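PDB 5UZM: AT27789p from Drosophila melanogaster, which probably binds RNA, including mRNA, as an hnRNP F/H homologue, represented here by its second quasi-RNA recognition motif (qRRM2). Local coordinates for residues G6-P17 with R79-E90. Numbering follows the deposited sequence.
Sequences GTAFVVKLRGLP and RYIEIFRSSIAE
Arg79 reaches the carbonyl of Gly15 with a nearly straight bond, NE to Gly15 O 3.1 Å; the oxygen lies at the guanidinium edge, but the donor stands above the carbonyl plane. The same oxygen takes a water that also bridges to Tyr80 O. Ile81 then pushes CD1 against Leu16 CD2 at 3.8 Å. From Glu82 onward the chain pairs antiparallel with strand 10-14, Arg14 and Lys12 each exchanging two backbone bonds, with Glu82 and Phe84 respectively. In this RRM-type β-sheet the first strand, 10-14, lies between 54-58 and the last strand, 79-85: Ile83 lies alongside Leu13 on the face covered by helix 22-28, while Lys12, Arg14, Glu82 and Phe84 occupy the other face. There Phe84 puts CE2 over the face of the Arg14 guanidinium, 3.7 Å from Arg14 CZ, with the planes 34° apart; CG anti to the backbone N and a bend at chi3 (-51°) bring the guanidinium across. A water links Arg14 NH1 to Glu82 OE1. With an alanine here, CE2 and CZ of Phe84 would probably lose the group packed against them, and the water on Glu82 OE1 its second partner. Past the strand, Ser86 N bonds weakly to Val10 O. Ser87 OG caps the last helix at Glu90 N, while Ile88 N holds Thr7 O at 2.9 Å and Ile88 CD1 meets Val10 CG2 at 3.5 Å. Glu90 OE1 receives Lys12 NZ in a salt bridge of 3.1 Å, on its syn side.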
# COMPACT_ATOMS: atom_id res chain seq x y z
N GLY A 6 -16.75 -2.52 -1.13
CA GLY A 6 -15.53 -2.86 -0.43
C GLY A 6 -14.36 -3.13 -1.36
O GLY A 6 -13.19 -3.04 -0.97
N THR A 7 -14.70 -3.45 -2.62
CA THR A 7 -13.71 -3.93 -3.58
C THR A 7 -12.81 -2.83 -4.11
O THR A 7 -11.82 -3.15 -4.78
CB THR A 7 -14.38 -4.62 -4.77
OG1 THR A 7 -15.22 -3.69 -5.47
CG2 THR A 7 -15.20 -5.83 -4.31
N ALA A 8 -13.11 -1.56 -3.85
CA ALA A 8 -12.22 -0.50 -4.30
C ALA A 8 -11.52 0.22 -3.15
O ALA A 8 -10.90 1.26 -3.40
CB ALA A 8 -13.00 0.50 -5.16
N PHE A 9 -11.58 -0.32 -1.92
CA PHE A 9 -10.91 0.26 -0.75
C PHE A 9 -9.46 -0.21 -0.70
O PHE A 9 -8.99 -0.68 0.34
CB PHE A 9 -11.56 -0.14 0.58
CG PHE A 9 -13.00 0.23 0.71
CD1 PHE A 9 -13.61 1.03 -0.23
CD2 PHE A 9 -13.75 -0.24 1.78
CE1 PHE A 9 -14.97 1.35 -0.15
CE2 PHE A 9 -15.11 0.08 1.90
CZ PHE A 9 -15.71 0.88 0.91
N VAL A 10 -8.78 -0.13 -1.82
CA VAL A 10 -7.42 -0.64 -1.97
C VAL A 10 -6.62 0.38 -2.77
O VAL A 10 -7.12 0.95 -3.74
CB VAL A 10 -7.38 -2.00 -2.69
CG1 VAL A 10 -5.93 -2.51 -2.79
CG2 VAL A 10 -8.27 -3.00 -1.96
N VAL A 11 -5.37 0.63 -2.36
CA VAL A 11 -4.46 1.43 -3.16
C VAL A 11 -3.22 0.59 -3.47
O VAL A 11 -2.93 -0.39 -2.77
CB VAL A 11 -4.04 2.74 -2.47
CG1 VAL A 11 -5.26 3.59 -2.06
CG2 VAL A 11 -3.14 2.45 -1.27
N LYS A 12 -2.51 0.95 -4.54
CA LYS A 12 -1.24 0.36 -4.90
C LYS A 12 -0.14 1.40 -4.69
O LYS A 12 -0.31 2.56 -5.06
CB LYS A 12 -1.26 -0.10 -6.38
CG LYS A 12 0.04 -0.77 -6.82
CD LYS A 12 -0.16 -1.37 -8.22
CE LYS A 12 -0.43 -0.31 -9.28
NZ LYS A 12 -0.64 -0.90 -10.65
N LEU A 13 0.98 0.99 -4.09
CA LEU A 13 2.12 1.86 -3.84
C LEU A 13 3.27 1.48 -4.76
O LEU A 13 3.44 0.32 -5.07
CB LEU A 13 2.62 1.73 -2.39
CG LEU A 13 1.59 1.86 -1.28
CD1 LEU A 13 2.29 1.79 0.09
CD2 LEU A 13 0.75 3.11 -1.38
N ARG A 14 4.05 2.47 -5.19
CA ARG A 14 5.26 2.24 -5.97
C ARG A 14 6.37 3.15 -5.46
O ARG A 14 6.12 4.26 -4.95
CB ARG A 14 4.98 2.50 -7.47
CG ARG A 14 6.16 2.29 -8.38
CD ARG A 14 5.69 2.51 -9.82
NE ARG A 14 4.49 1.72 -10.11
CZ ARG A 14 3.64 1.98 -11.09
NH1 ARG A 14 3.84 3.01 -11.89
NH2 ARG A 14 2.57 1.21 -11.27
N GLY A 15 7.60 2.66 -5.51
CA GLY A 15 8.75 3.44 -5.11
C GLY A 15 9.28 3.18 -3.73
O GLY A 15 10.07 3.97 -3.23
N LEU A 16 8.84 2.10 -3.09
CA LEU A 16 9.18 1.87 -1.69
C LEU A 16 10.69 1.66 -1.48
O LEU A 16 11.37 1.09 -2.35
CB LEU A 16 8.42 0.65 -1.19
CG LEU A 16 6.90 0.80 -1.14
CD1 LEU A 16 6.17 -0.53 -0.87
CD2 LEU A 16 6.55 1.82 -0.04
N PRO A 17 11.20 2.06 -0.32
CA PRO A 17 12.58 1.71 0.07
C PRO A 17 12.83 0.20 0.05
O PRO A 17 11.93 -0.59 0.26
CB PRO A 17 12.68 2.26 1.50
CG PRO A 17 11.52 3.16 1.71
CD PRO A 17 10.46 2.81 0.73
N ARG A 79 12.50 8.30 -0.01
CA ARG A 79 11.81 7.81 -1.21
C ARG A 79 10.44 8.44 -1.34
O ARG A 79 9.65 8.41 -0.40
CB ARG A 79 11.60 6.29 -1.20
CG ARG A 79 12.92 5.50 -1.17
CD ARG A 79 13.71 5.56 -2.52
NE ARG A 79 12.96 4.89 -3.58
CZ ARG A 79 13.40 4.72 -4.82
NH1 ARG A 79 12.65 4.09 -5.75
NH2 ARG A 79 14.59 5.20 -5.15
N TYR A 80 10.16 8.97 -2.51
CA TYR A 80 8.83 9.46 -2.84
C TYR A 80 7.92 8.30 -3.21
O TYR A 80 8.27 7.45 -4.06
CB TYR A 80 8.93 10.43 -4.02
CG TYR A 80 9.62 11.73 -3.72
CD1 TYR A 80 10.99 11.86 -3.88
CD2 TYR A 80 8.90 12.83 -3.27
CE1 TYR A 80 11.64 13.08 -3.60
CE2 TYR A 80 9.54 14.05 -3.01
CZ TYR A 80 10.91 14.15 -3.17
OH TYR A 80 11.58 15.33 -2.91
N ILE A 81 6.74 8.25 -2.59
CA ILE A 81 5.85 7.11 -2.76
C ILE A 81 4.71 7.51 -3.69
O ILE A 81 3.94 8.44 -3.40
CB ILE A 81 5.31 6.61 -1.40
CG1 ILE A 81 6.46 6.33 -0.39
CG2 ILE A 81 4.46 5.37 -1.59
CD1 ILE A 81 7.58 5.41 -0.91
N GLU A 82 4.63 6.85 -4.83
CA GLU A 82 3.50 7.02 -5.76
C GLU A 82 2.35 6.15 -5.30
O GLU A 82 2.55 4.98 -4.95
CB GLU A 82 3.92 6.64 -7.18
CG GLU A 82 5.20 7.34 -7.64
CD GLU A 82 5.74 6.71 -8.91
OE1 GLU A 82 5.14 6.99 -9.98
OE2 GLU A 82 6.71 5.91 -8.84
N ILE A 83 1.12 6.67 -5.37
CA ILE A 83 -0.05 5.98 -4.87
C ILE A 83 -1.13 5.98 -5.95
O ILE A 83 -1.41 7.03 -6.54
CB ILE A 83 -0.60 6.63 -3.59
CG1 ILE A 83 0.54 6.82 -2.56
CG2 ILE A 83 -1.74 5.84 -2.98
CD1 ILE A 83 0.09 7.59 -1.34
N PHE A 84 -1.69 4.81 -6.24
CA PHE A 84 -2.72 4.68 -7.28
C PHE A 84 -3.96 3.99 -6.75
O PHE A 84 -3.88 3.07 -5.94
CB PHE A 84 -2.22 3.83 -8.48
CG PHE A 84 -0.90 4.25 -9.00
CD1 PHE A 84 -0.80 5.21 -10.00
CD2 PHE A 84 0.29 3.71 -8.48
CE1 PHE A 84 0.44 5.61 -10.48
CE2 PHE A 84 1.52 4.11 -8.97
CZ PHE A 84 1.60 5.06 -9.97
N ARG A 85 -5.13 4.38 -7.30
CA ARG A 85 -6.36 3.67 -7.00
C ARG A 85 -6.29 2.25 -7.55
O ARG A 85 -5.72 2.01 -8.61
CB ARG A 85 -7.57 4.39 -7.61
CG ARG A 85 -7.46 5.92 -7.63
CD ARG A 85 -8.77 6.53 -8.11
NE ARG A 85 -9.84 6.16 -7.20
CZ ARG A 85 -10.31 6.95 -6.24
NH1 ARG A 85 -9.82 8.17 -6.09
NH2 ARG A 85 -11.26 6.51 -5.43
N SER A 86 -6.85 1.31 -6.80
CA SER A 86 -6.74 -0.09 -7.13
C SER A 86 -8.03 -0.82 -6.79
O SER A 86 -9.11 -0.21 -6.75
CB SER A 86 -5.55 -0.71 -6.40
OG SER A 86 -5.28 -2.00 -6.90
N SER A 87 -7.92 -2.12 -6.54
CA SER A 87 -9.07 -2.99 -6.33
C SER A 87 -8.61 -4.27 -5.66
O SER A 87 -7.45 -4.65 -5.75
CB SER A 87 -9.77 -3.34 -7.65
OG SER A 87 -8.88 -4.11 -8.45
N ILE A 88 -9.56 -4.96 -5.01
CA ILE A 88 -9.25 -6.23 -4.37
C ILE A 88 -8.76 -7.24 -5.40
O ILE A 88 -7.79 -7.97 -5.15
CB ILE A 88 -10.49 -6.76 -3.63
CG1 ILE A 88 -10.98 -5.76 -2.58
CG2 ILE A 88 -10.19 -8.10 -2.98
CD1 ILE A 88 -10.24 -5.82 -1.30
N ALA A 89 -9.41 -7.29 -6.57
CA ALA A 89 -8.99 -8.26 -7.59
C ALA A 89 -7.56 -8.01 -8.05
O ALA A 89 -6.79 -8.95 -8.26
CB ALA A 89 -9.95 -8.22 -8.79
N GLU A 90 -7.17 -6.74 -8.20
CA GLU A 90 -5.79 -6.46 -8.59
C GLU A 90 -4.83 -6.87 -7.47
O GLU A 90 -3.76 -7.44 -7.73
CB GLU A 90 -5.62 -4.99 -8.96
CG GLU A 90 -4.21 -4.69 -9.51
CD GLU A 90 -3.94 -3.20 -9.80
OE1 GLU A 90 -3.04 -2.91 -10.63
OE2 GLU A 90 -4.59 -2.32 -9.22
O HOH W 1 4.95 5.24 -11.87
O HOH W 2 10.48 6.30 -5.10